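Local atomic coordinates of putrescine aminotransferase (Halomonas elongata DSM 2581, PDB entry 6GWI), a protein that probably catalyses pyridoxal-5'-phosphate-dependent transfer of amino groups from amines such as putrescine, as a class III (fold type I) aminotransferase. Residues Q8-D11 with R12-L16; S153-A156 with G157-L160; A204-E207 with K208-L212; G341-D344 with R345-D349. All blocks are in the same frame, centred on the assembly; numbering follows the deposited sequence.

Contact 1 (Q8-D11 with R12-L16); sequences QALD and RAHHL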
loop_
_atom_site.group_PDB
_atom_site.type_symbol
_atom_site.label_atom_id
_atom_site.label_comp_id
_atom_site.label_asym_id
_atom_site.label_seq_id
_atom_site.Cartn_x
_atom_site.Cartn_y
_atom_site.Cartn_z
ATOM N N GLN B 8 3.720 -22.418 -14.448
ATOM C CA GLN B 8 2.302 -22.523 -14.123
ATOM C C GLN B 8 2.085 -23.402 -12.898
ATOM O O GLN B 8 1.252 -23.091 -12.040
ATOM C CB GLN B 8 1.528 -23.069 -15.325
ATOM C CG GLN B 8 1.488 -22.128 -16.529
ATOM C CD GLN B 8 0.785 -22.735 -17.736
ATOM O OE1 GLN B 8 0.988 -23.903 -18.066
ATOM N NE2 GLN B 8 -0.042 -21.936 -18.402
ATOM N N ALA B 9 2.833 -24.502 -12.794
ATOM C CA ALA B 9 2.640 -25.416 -11.673
ATOM C C ALA B 9 3.078 -24.776 -10.361
ATOM O O ALA B 9 2.369 -24.864 -9.352
ATOM C CB ALA B 9 3.397 -26.720 -11.925
ATOM N N LEU B 10 4.250 -24.130 -10.352
ATOM C CA LEU B 10 4.691 -23.412 -9.160
ATOM C C LEU B 10 3.729 -22.282 -8.819
ATOM O O LEU B 10 3.384 -22.075 -7.650
ATOM C CB LEU B 10 6.096 -22.848 -9.361
ATOM C CG LEU B 10 7.279 -23.805 -9.223
ATOM C CD1 LEU B 10 8.568 -23.045 -9.499
ATOM C CD2 LEU B 10 7.333 -24.470 -7.860
ATOM N N ASP B 11 3.308 -21.524 -9.833
ATOM C CA ASP B 11 2.382 -20.426 -9.600
ATOM C C ASP B 11 1.075 -20.935 -9.013
ATOM O O ASP B 11 0.536 -20.346 -8.069
ATOM C CB ASP B 11 2.119 -19.677 -10.901
ATOM C CG ASP B 11 1.499 -18.323 -10.666
ATOM O OD1 ASP B 11 2.229 -17.403 -10.250
ATOM O OD2 ASP B 11 0.278 -18.185 -10.872
ATOM N N ARG B 12 0.543 -22.023 -9.571
ATOM C CA ARG B 12 -0.678 -22.601 -9.028
ATOM C C ARG B 12 -0.486 -22.996 -7.569
ATOM O O ARG B 12 -1.394 -22.829 -6.747
ATOM C CB ARG B 12 -1.094 -23.814 -9.857
ATOM C CG ARG B 12 -2.447 -24.384 -9.482
ATOM C CD ARG B 12 -2.703 -25.696 -10.187
ATOM N NE ARG B 12 -4.105 -26.091 -10.093
ATOM C CZ ARG B 12 -4.625 -27.151 -10.702
ATOM N NH1 ARG B 12 -3.857 -27.936 -11.448
ATOM N NH2 ARG B 12 -5.913 -27.430 -10.561
ATOM N N ALA B 13 0.702 -23.498 -7.225
ATOM C CA ALA B 13 0.918 -24.048 -5.894
ATOM C C ALA B 13 1.014 -22.969 -4.820
ATOM O O ALA B 13 0.624 -23.213 -3.673
ATOM C CB ALA B 13 2.187 -24.904 -5.889
ATOM N N HIS B 14 1.507 -21.773 -5.164
ATOM C CA HIS B 14 1.975 -20.834 -4.157
ATOM C C HIS B 14 1.487 -19.396 -4.291
ATOM O O HIS B 14 1.650 -18.631 -3.337
ATOM C CB HIS B 14 3.515 -20.795 -4.150
ATOM C CG HIS B 14 4.157 -22.124 -3.904
ATOM N ND1 HIS B 14 3.919 -22.867 -2.768
ATOM C CD2 HIS B 14 5.037 -22.840 -4.643
ATOM C CE1 HIS B 14 4.623 -23.983 -2.818
ATOM N NE2 HIS B 14 5.309 -23.992 -3.947
ATOM N N HIS B 15 0.926 -18.996 -5.431
ATOM C CA HIS B 15 0.672 -17.585 -5.719
ATOM C C HIS B 15 -0.822 -17.330 -5.862
ATOM O O HIS B 15 -1.464 -17.870 -6.768
ATOM C CB HIS B 15 1.410 -17.155 -6.992
ATOM C CG HIS B 15 1.255 -15.703 -7.321
ATOM N ND1 HIS B 15 1.548 -15.186 -8.564
ATOM C CD2 HIS B 15 0.843 -14.656 -6.567
ATOM C CE1 HIS B 15 1.317 -13.886 -8.565
ATOM N NE2 HIS B 15 0.890 -13.539 -7.364
ATOM N N LEU B 16 -1.364 -16.484 -4.982
ATOM C CA LEU B 16 -2.759 -16.051 -5.035
ATOM C C LEU B 16 -2.822 -14.683 -5.715
ATOM O O LEU B 16 -2.382 -13.681 -5.142
ATOM C CB LEU B 16 -3.344 -15.990 -3.626
ATOM C CG LEU B 16 -3.409 -17.303 -2.844
ATOM C CD1 LEU B 16 -3.685 -17.027 -1.373
ATOM C CD2 LEU B 16 -4.474 -18.233 -3.421
#

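Contact 2 (S153-A156 with G157-L160); sequences STLA and GMSL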
loop_
_atom_site.group_PDB
_atom_site.type_symbol
_atom_site.label_atom_id
_atom_site.label_comp_id
_atom_site.label_asym_id
_atom_site.label_seq_id
_atom_site.Cartn_x
_atom_site.Cartn_y
_atom_site.Cartn_z
ATOM N N SER B 153 -8.447 -1.101 -3.080
ATOM C CA SER B 153 -8.771 -2.414 -2.538
ATOM C C SER B 153 -8.400 -2.573 -1.068
ATOM O O SER B 153 -8.507 -3.684 -0.534
ATOM C CB SER B 153 -8.081 -3.504 -3.364
ATOM O OG SER B 153 -8.590 -4.778 -3.035
ATOM N N THR B 154 -7.949 -1.516 -0.402
ATOM C CA THR B 154 -7.993 -1.523 1.050
ATOM C C THR B 154 -9.453 -1.516 1.487
ATOM O O THR B 154 -10.369 -1.360 0.673
ATOM C CB THR B 154 -7.277 -0.308 1.628
ATOM O OG1 THR B 154 -7.831 0.873 1.039
ATOM C CG2 THR B 154 -5.773 -0.374 1.356
ATOM N N LEU B 155 -9.684 -1.673 2.790
ATOM C CA LEU B 155 -11.055 -1.583 3.279
ATOM C C LEU B 155 -11.641 -0.205 2.980
ATOM O O LEU B 155 -12.804 -0.090 2.580
ATOM C CB LEU B 155 -11.120 -1.897 4.770
ATOM C CG LEU B 155 -11.303 -3.357 5.206
ATOM C CD1 LEU B 155 -12.049 -3.385 6.536
ATOM C CD2 LEU B 155 -12.030 -4.228 4.199
ATOM N N ALA B 156 -10.847 0.853 3.162
ATOM C CA ALA B 156 -11.313 2.194 2.823
ATOM C C ALA B 156 -11.560 2.321 1.324
ATOM O O ALA B 156 -12.617 2.800 0.897
ATOM C CB ALA B 156 -10.301 3.237 3.295
ATOM N N GLY B 157 -10.599 1.888 0.508
ATOM C CA GLY B 157 -10.771 1.998 -0.930
ATOM C C GLY B 157 -11.977 1.225 -1.429
ATOM O O GLY B 157 -12.750 1.725 -2.251
ATOM N N MET B 158 -12.160 -0.002 -0.932
ATOM C CA MET B 158 -13.324 -0.799 -1.305
ATOM C C MET B 158 -14.619 -0.155 -0.819
ATOM O O MET B 158 -15.635 -0.183 -1.524
ATOM C CB MET B 158 -13.172 -2.215 -0.744
ATOM C CG MET B 158 -14.363 -3.119 -0.980
ATOM S SD MET B 158 -15.428 -3.207 0.466
ATOM C CE MET B 158 -14.605 -4.475 1.432
ATOM N N SER B 159 -14.608 0.420 0.389
ATOM C CA SER B 159 -15.797 1.091 0.909
ATOM C C SER B 159 -16.130 2.335 0.093
ATOM O O SER B 159 -17.305 2.622 -0.167
ATOM C CB SER B 159 -15.588 1.476 2.374
ATOM O OG SER B 159 -15.337 0.344 3.184
ATOM N N LEU B 160 -15.104 3.101 -0.290
ATOM C CA LEU B 160 -15.305 4.290 -1.107
ATOM C C LEU B 160 -15.745 3.933 -2.516
ATOM O O LEU B 160 -16.510 4.681 -3.137
ATOM C CB LEU B 160 -14.019 5.114 -1.159
ATOM C CG LEU B 160 -13.566 5.773 0.140
ATOM C CD1 LEU B 160 -12.115 6.222 0.030
ATOM C CD2 LEU B 160 -14.471 6.956 0.465
#

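Contact 3 (A204-E207 with K208-L212); sequences ALEE and KILEL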
loop_
_atom_site.group_PDB
_atom_site.type_symbol
_atom_site.label_atom_id
_atom_site.label_comp_id
_atom_site.label_asym_id
_atom_site.label_seq_id
_atom_site.Cartn_x
_atom_site.Cartn_y
_atom_site.Cartn_z
ATOM N N ALA B 204 -28.290 14.191 -8.571
ATOM C CA ALA B 204 -28.264 13.091 -7.613
ATOM C C ALA B 204 -27.338 13.395 -6.444
ATOM O O ALA B 204 -27.610 12.972 -5.315
ATOM C CB ALA B 204 -27.829 11.797 -8.304
ATOM N N LEU B 205 -26.242 14.117 -6.692
ATOM C CA LEU B 205 -25.359 14.519 -5.603
ATOM C C LEU B 205 -26.084 15.430 -4.620
ATOM O O LEU B 205 -26.042 15.211 -3.404
ATOM C CB LEU B 205 -24.119 15.217 -6.161
ATOM C CG LEU B 205 -23.175 15.783 -5.099
ATOM C CD1 LEU B 205 -22.650 14.660 -4.198
ATOM C CD2 LEU B 205 -22.024 16.547 -5.736
ATOM N N GLU B 206 -26.753 16.467 -5.130
ATOM C CA GLU B 206 -27.511 17.350 -4.251
ATOM C C GLU B 206 -28.549 16.563 -3.459
ATOM O O GLU B 206 -28.728 16.789 -2.257
ATOM C CB GLU B 206 -28.188 18.455 -5.060
ATOM C CG GLU B 206 -29.103 19.338 -4.223
ATOM C CD GLU B 206 -29.276 20.728 -4.804
ATOM O OE1 GLU B 206 -29.486 20.843 -6.029
ATOM O OE2 GLU B 206 -29.191 21.710 -4.034
ATOM N N GLU B 207 -29.247 15.636 -4.122
ATOM C CA GLU B 207 -30.246 14.832 -3.431
ATOM C C GLU B 207 -29.617 14.062 -2.278
ATOM O O GLU B 207 -30.163 14.030 -1.169
ATOM C CB GLU B 207 -30.912 13.865 -4.413
ATOM C CG GLU B 207 -31.687 14.538 -5.536
ATOM C CD GLU B 207 -32.080 13.571 -6.639
ATOM O OE1 GLU B 207 -32.271 12.372 -6.343
ATOM O OE2 GLU B 207 -32.199 14.009 -7.803
ATOM N N LYS B 208 -28.453 13.455 -2.512
ATOM C CA LYS B 208 -27.819 12.678 -1.456
ATOM C C LYS B 208 -27.410 13.582 -0.299
ATOM O O LYS B 208 -27.593 13.230 0.872
ATOM C CB LYS B 208 -26.597 11.946 -2.002
ATOM C CG LYS B 208 -26.124 10.812 -1.114
ATOM C CD LYS B 208 -27.125 9.669 -1.238
ATOM C CE LYS B 208 -27.409 8.940 0.045
ATOM N NZ LYS B 208 -28.273 7.766 -0.279
ATOM N N ILE B 209 -26.854 14.756 -0.617
ATOM C CA ILE B 209 -26.473 15.727 0.407
ATOM C C ILE B 209 -27.673 16.079 1.278
ATOM O O ILE B 209 -27.598 16.056 2.512
ATOM C CB ILE B 209 -25.866 16.979 -0.256
ATOM C CG1 ILE B 209 -24.508 16.636 -0.880
ATOM C CG2 ILE B 209 -25.733 18.127 0.736
ATOM C CD1 ILE B 209 -23.994 17.678 -1.855
ATOM N N LEU B 210 -28.796 16.421 0.646
ATOM C CA LEU B 210 -29.995 16.775 1.396
ATOM C C LEU B 210 -30.581 15.577 2.136
ATOM O O LEU B 210 -31.226 15.754 3.176
ATOM C CB LEU B 210 -31.027 17.394 0.455
ATOM C CG LEU B 210 -30.560 18.695 -0.205
ATOM C CD1 LEU B 210 -31.554 19.175 -1.254
ATOM C CD2 LEU B 210 -30.336 19.772 0.847
ATOM N N GLU B 211 -30.394 14.359 1.617
ATOM C CA GLU B 211 -30.873 13.180 2.331
ATOM C C GLU B 211 -30.083 12.957 3.617
ATOM O O GLU B 211 -30.658 12.616 4.657
ATOM C CB GLU B 211 -30.784 11.943 1.435
ATOM C CG GLU B 211 -31.103 10.631 2.150
ATOM C CD GLU B 211 -30.841 9.411 1.288
ATOM O OE1 GLU B 211 -30.469 9.582 0.108
ATOM O OE2 GLU B 211 -31.005 8.281 1.794
ATOM N N LEU B 212 -28.761 13.111 3.554
ATOM C CA LEU B 212 -27.933 12.943 4.740
ATOM C C LEU B 212 -27.930 14.196 5.605
ATOM O O LEU B 212 -27.800 14.101 6.831
ATOM C CB LEU B 212 -26.503 12.595 4.325
ATOM C CG LEU B 212 -26.318 11.304 3.525
ATOM C CD1 LEU B 212 -24.937 11.300 2.872
ATOM C CD2 LEU B 212 -26.520 10.057 4.382
#

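Contact 4 (G341-D344 with R345-D349); sequences GVVD and RVRDD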
loop_
_atom_site.group_PDB
_atom_site.type_symbol
_atom_site.label_atom_id
_atom_site.label_comp_id
_atom_site.label_asym_id
_atom_site.label_seq_id
_atom_site.Cartn_x
_atom_site.Cartn_y
_atom_site.Cartn_z
ATOM N N GLY B 341 7.383 16.447 -24.034
ATOM C CA GLY B 341 6.082 16.931 -24.471
ATOM C C GLY B 341 5.026 15.860 -24.606
ATOM O O GLY B 341 4.113 15.997 -25.429
ATOM N N VAL B 342 5.103 14.806 -23.790
ATOM C CA VAL B 342 4.229 13.650 -23.967
ATOM C C VAL B 342 2.771 14.027 -23.722
ATOM O O VAL B 342 1.874 13.574 -24.445
ATOM C CB VAL B 342 4.689 12.497 -23.053
ATOM C CG1 VAL B 342 3.709 11.330 -23.099
ATOM C CG2 VAL B 342 6.093 12.029 -23.448
ATOM N N VAL B 343 2.500 14.839 -22.698
ATOM C CA VAL B 343 1.122 15.239 -22.411
ATOM C C VAL B 343 0.552 16.060 -23.566
ATOM O O VAL B 343 -0.558 15.807 -24.042
ATOM C CB VAL B 343 1.042 16.009 -21.080
ATOM C CG1 VAL B 343 -0.402 16.431 -20.793
ATOM C CG2 VAL B 343 1.599 15.168 -19.937
ATOM N N ASP B 344 1.327 17.052 -24.038
ATOM C CA ASP B 344 0.902 17.895 -25.153
ATOM C C ASP B 344 0.525 17.063 -26.358
ATOM O O ASP B 344 -0.313 17.461 -27.174
ATOM C CB ASP B 344 2.033 18.826 -25.589
ATOM C CG ASP B 344 2.521 19.733 -24.495
ATOM O OD1 ASP B 344 1.682 20.410 -23.871
ATOM O OD2 ASP B 344 3.748 19.774 -24.260
ATOM N N ARG B 345 1.149 15.899 -26.469
ATOM C CA ARG B 345 1.173 15.004 -27.617
ATOM C C ARG B 345 -0.014 14.054 -27.644
ATOM O O ARG B 345 -0.597 13.823 -28.709
ATOM C CB ARG B 345 2.504 14.270 -27.536
ATOM C CG ARG B 345 2.834 13.232 -28.532
ATOM C CD ARG B 345 4.240 12.716 -28.186
ATOM N NE ARG B 345 5.294 13.737 -28.139
ATOM C CZ ARG B 345 6.004 14.123 -29.198
ATOM N NH1 ARG B 345 5.750 13.596 -30.388
ATOM N NH2 ARG B 345 6.959 15.037 -29.077
ATOM N N VAL B 346 -0.380 13.502 -26.487
ATOM C CA VAL B 346 -1.672 12.834 -26.340
ATOM C C VAL B 346 -2.794 13.781 -26.747
ATOM O O VAL B 346 -3.707 13.412 -27.496
ATOM C CB VAL B 346 -1.842 12.345 -24.889
ATOM C CG1 VAL B 346 -3.230 11.762 -24.653
ATOM C CG2 VAL B 346 -0.754 11.331 -24.555
ATOM N N ARG B 347 -2.746 15.019 -26.247
ATOM C CA ARG B 347 -3.839 15.959 -26.469
ATOM C C ARG B 347 -3.924 16.399 -27.929
ATOM O O ARG B 347 -5.024 16.515 -28.481
ATOM C CB ARG B 347 -3.676 17.181 -25.562
ATOM C CG ARG B 347 -4.838 18.160 -25.656
ATOM C CD ARG B 347 -4.688 19.349 -24.710
ATOM N NE ARG B 347 -3.485 20.138 -24.976
ATOM C CZ ARG B 347 -2.382 20.126 -24.229
ATOM N NH1 ARG B 347 -2.300 19.369 -23.141
ATOM N NH2 ARG B 347 -1.352 20.887 -24.571
ATOM N N ASP B 348 -2.779 16.666 -28.567
ATOM C CA ASP B 348 -2.766 17.276 -29.890
ATOM C C ASP B 348 -2.496 16.296 -31.026
ATOM O O ASP B 348 -2.813 16.611 -32.178
ATOM C CB ASP B 348 -1.709 18.389 -29.964
ATOM C CG ASP B 348 -1.975 19.520 -28.992
ATOM O OD1 ASP B 348 -3.145 19.704 -28.595
ATOM O OD2 ASP B 348 -1.015 20.239 -28.642
ATOM N N ASP B 349 -1.922 15.126 -30.739
ATOM C CA ASP B 349 -1.502 14.206 -31.793
ATOM C C ASP B 349 -2.144 12.836 -31.618
ATOM O O ASP B 349 -3.021 12.474 -32.405
ATOM C CB ASP B 349 0.026 14.111 -31.809
ATOM C CG ASP B 349 0.541 13.085 -32.800
ATOM O OD1 ASP B 349 -0.252 12.614 -33.643
ATOM O OD2 ASP B 349 1.740 12.740 -32.731
#

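Contact 1 (Q8-D11 with R12-L16)
Asp11 and His15 are joined twice, once through their side chains and once through the backbone, where helix 4-14 of this class III aminotransferase gives way to a short, weakly bonded strand. In the histidine-carboxylate bond, ND1 of His15 donates to OD1 of Asp11 at 2.9 Å, with an N-H...O angle of 151°. The oxygen lies in the plane of the imidazole, at its edge, and is met on its syn side, while the carboxylate stands almost perpendicular to the ring, the planes 87° apart. Both residues have CG anti to the backbone N (chi1 -164° for Asp11), which brings the two groups together beside the backbone between them. The second link is His15 N to Asp11 O, 3.0 Å. Asp11 has further partners: OD2 is hydrogen-bonded to NE2 of His17, and OD1 to OG1 of Thr89 of the second subunit, so several bonds fix the rotation of this buried carboxylate.

Behind this pair, Arg12 N to Gln8 O, 2.8 Å, and Ala13 N to Ala9 O, 3.0 Å, keep the helical pattern; beyond them Leu10 O receives only weak bonds, from Ala13 N and His14 N. The imidazole of His14 has the methyl of Ala13 over one face, and its ND1 bonds to Asn109 O of the second subunit. His15 and Leu16 pair in a parallel ladder with a strand of that subunit. Apolar contact within the turn is slight: CD2 of Leu10 comes to 4.3 Å from CD2 of His14.

Contact 2 (S153-A156 with G157-L160)
Thr154 has its OG1 between the backbone N and the carbonyl carbon (chi1 54°), a rotamer that aims the hydroxyl oxygen at the first turn of helix 155-160. There it accepts from Gly157 N at 3.0 Å, with a nearly straight N-H...O angle of 161°, and it is also hydrogen-bonded to OD1 of Asp122, on helix 117-134. Backbone bonding begins at once, Met158 N reaching Thr154 O at 2.8 Å.

Ser159 uses a different rotamer, its OG anti to the carbonyl carbon and beside its own N (chi1 -60°), folding back onto the preceding turn. As a result Leu155 O accepts two bonds from one residue, from Ser159 N at 2.9 Å and from Ser159 OG at 2.6 Å, the two donors approaching opposite faces of the carbonyl plane; OG is also hydrogen-bonded to Val174 N.

On the apolar side, Leu155 and Met158 run side by side in the same direction. The methionine chain, bent at chi2 and chi3, brings CE to 3.8 Å from CD2 of Leu155. The second subunit packs its Leu125 and Arg126 against this pair and offers Gly317 N to OG of Ser153, just ahead of the helix. The arrangement is a threonine N-cap on a short buried helix at the dimer interface, with only two residues between that helix and the cofactor-pocket residues Tyr150, His151 and Gly152.

Contact 3 (A204-E207 with K208-L212)
Leu205 and Ile209, one turn apart, meet at an oblique angle, with CD1 of Ile209 lying 3.8 Å from CG of Leu205 at the branch of the leucine. CG1 of Ile209 is anti to its carbonyl carbon (chi1 -69°), which directs the longer branch back towards the preceding turn; CG1 consequently comes to 3.3 Å from Leu205 O. Glu206 and Leu210 are arranged differently. They lie side by side and point the same way, so that the aliphatic CG of Glu206 touches CD1 of Leu210 at 3.9 Å while the carboxylate goes on to partners outside the segments. Its OE2 takes a hydrogen bond from Tyr249 OH and a salt bridge from Lys248 NZ.

These contacts belong to helix 194-212, an amphipathic helix of the large, cofactor-binding domain. Leu205, Lys208 and Ile209 rest on Ile144 of the parallel sheet, and helix 238-248 presents Val245 to Leu205, Glu206 and Ile209. The helix itself is regular, with i to i+4 bonds throughout, the straightest being Leu210 N to Glu206 O, 2.9 Å, N-H...O angle 170°.

On another side of the helix, Lys208 bends at chi2 and chi3, its side chain touching Ala178 and Ile180 of strand 177-180 before NZ turns to Glu211. The salt bridge runs from Lys208 NZ to Glu211 OE1 at 2.9 Å. The ammonium sits above the carboxylate plane, 44° out of it, while the glutamate chain reaches towards it fully extended.

Contact 4 (G341-D344 with R345-D349)
From its N-cap, Gly341, to Asp349 the backbone makes the start of helix 342-359, with Val346 N to Val342 O at 3.0 Å, Arg347 N to Val343 O at 3.2 Å and a wider pi-type turn over 346-349. Gly341 sits at the junction of two helices: its positive phi of 64° makes it the C-prime residue of a Schellman motif closing the preceding helix, while it also occupies the N-cap position of the next. Val342 O takes a second, less direct bond from Arg345 N, which stands above the carbonyl plane.

The main side-chain link is the salt bridge of Asp344 with Arg347, three residues on. The two chains lie side by side and point the same way. Arg347 starts with CG anti to the backbone N (chi1 -175°) and bends at chi3, laying one face of its guanidinium over CA of Asp344. NH2 then donates to OD1 of Asp344 at 3.2 Å, using the anti lone pair of the oxygen, and the carboxylate and guanidinium planes are 81° apart. The other terminal nitrogen, NH1, is hydrogen-bonded to Gly266 O, so the guanidinium also ties the helix to a loop.

The valines turn to the protein interior, Val342 meeting Leu425, Val343 Trp268 and Val346 Leu375. Further along, Asp349 pairs with Arg429 through OD1. Asp348 completes the network begun by Asp344, though loosely, for its OD1 is a long 3.7 Å from NE of Arg347.

In the fold
All four contacts are local, within or at the ends of separate helices, and follow one another in sequence without touching. Contact 2 lies close to the cofactor: the side chain of Ser153 is about 6 Å from pyridoxal-5'-phosphate, against about 14 Å for that of His15 in contact 1. Contacts 1 and 2 both meet the second subunit, at places whose centres are about 27 Å apart, whereas no other chain of the assembly touches contacts 3 and 4. Contact 3 has its centre about 22 Å from that of contact 2. Contact 4 lies across the chain's centre from contact 2, their centres about 33 Å apart.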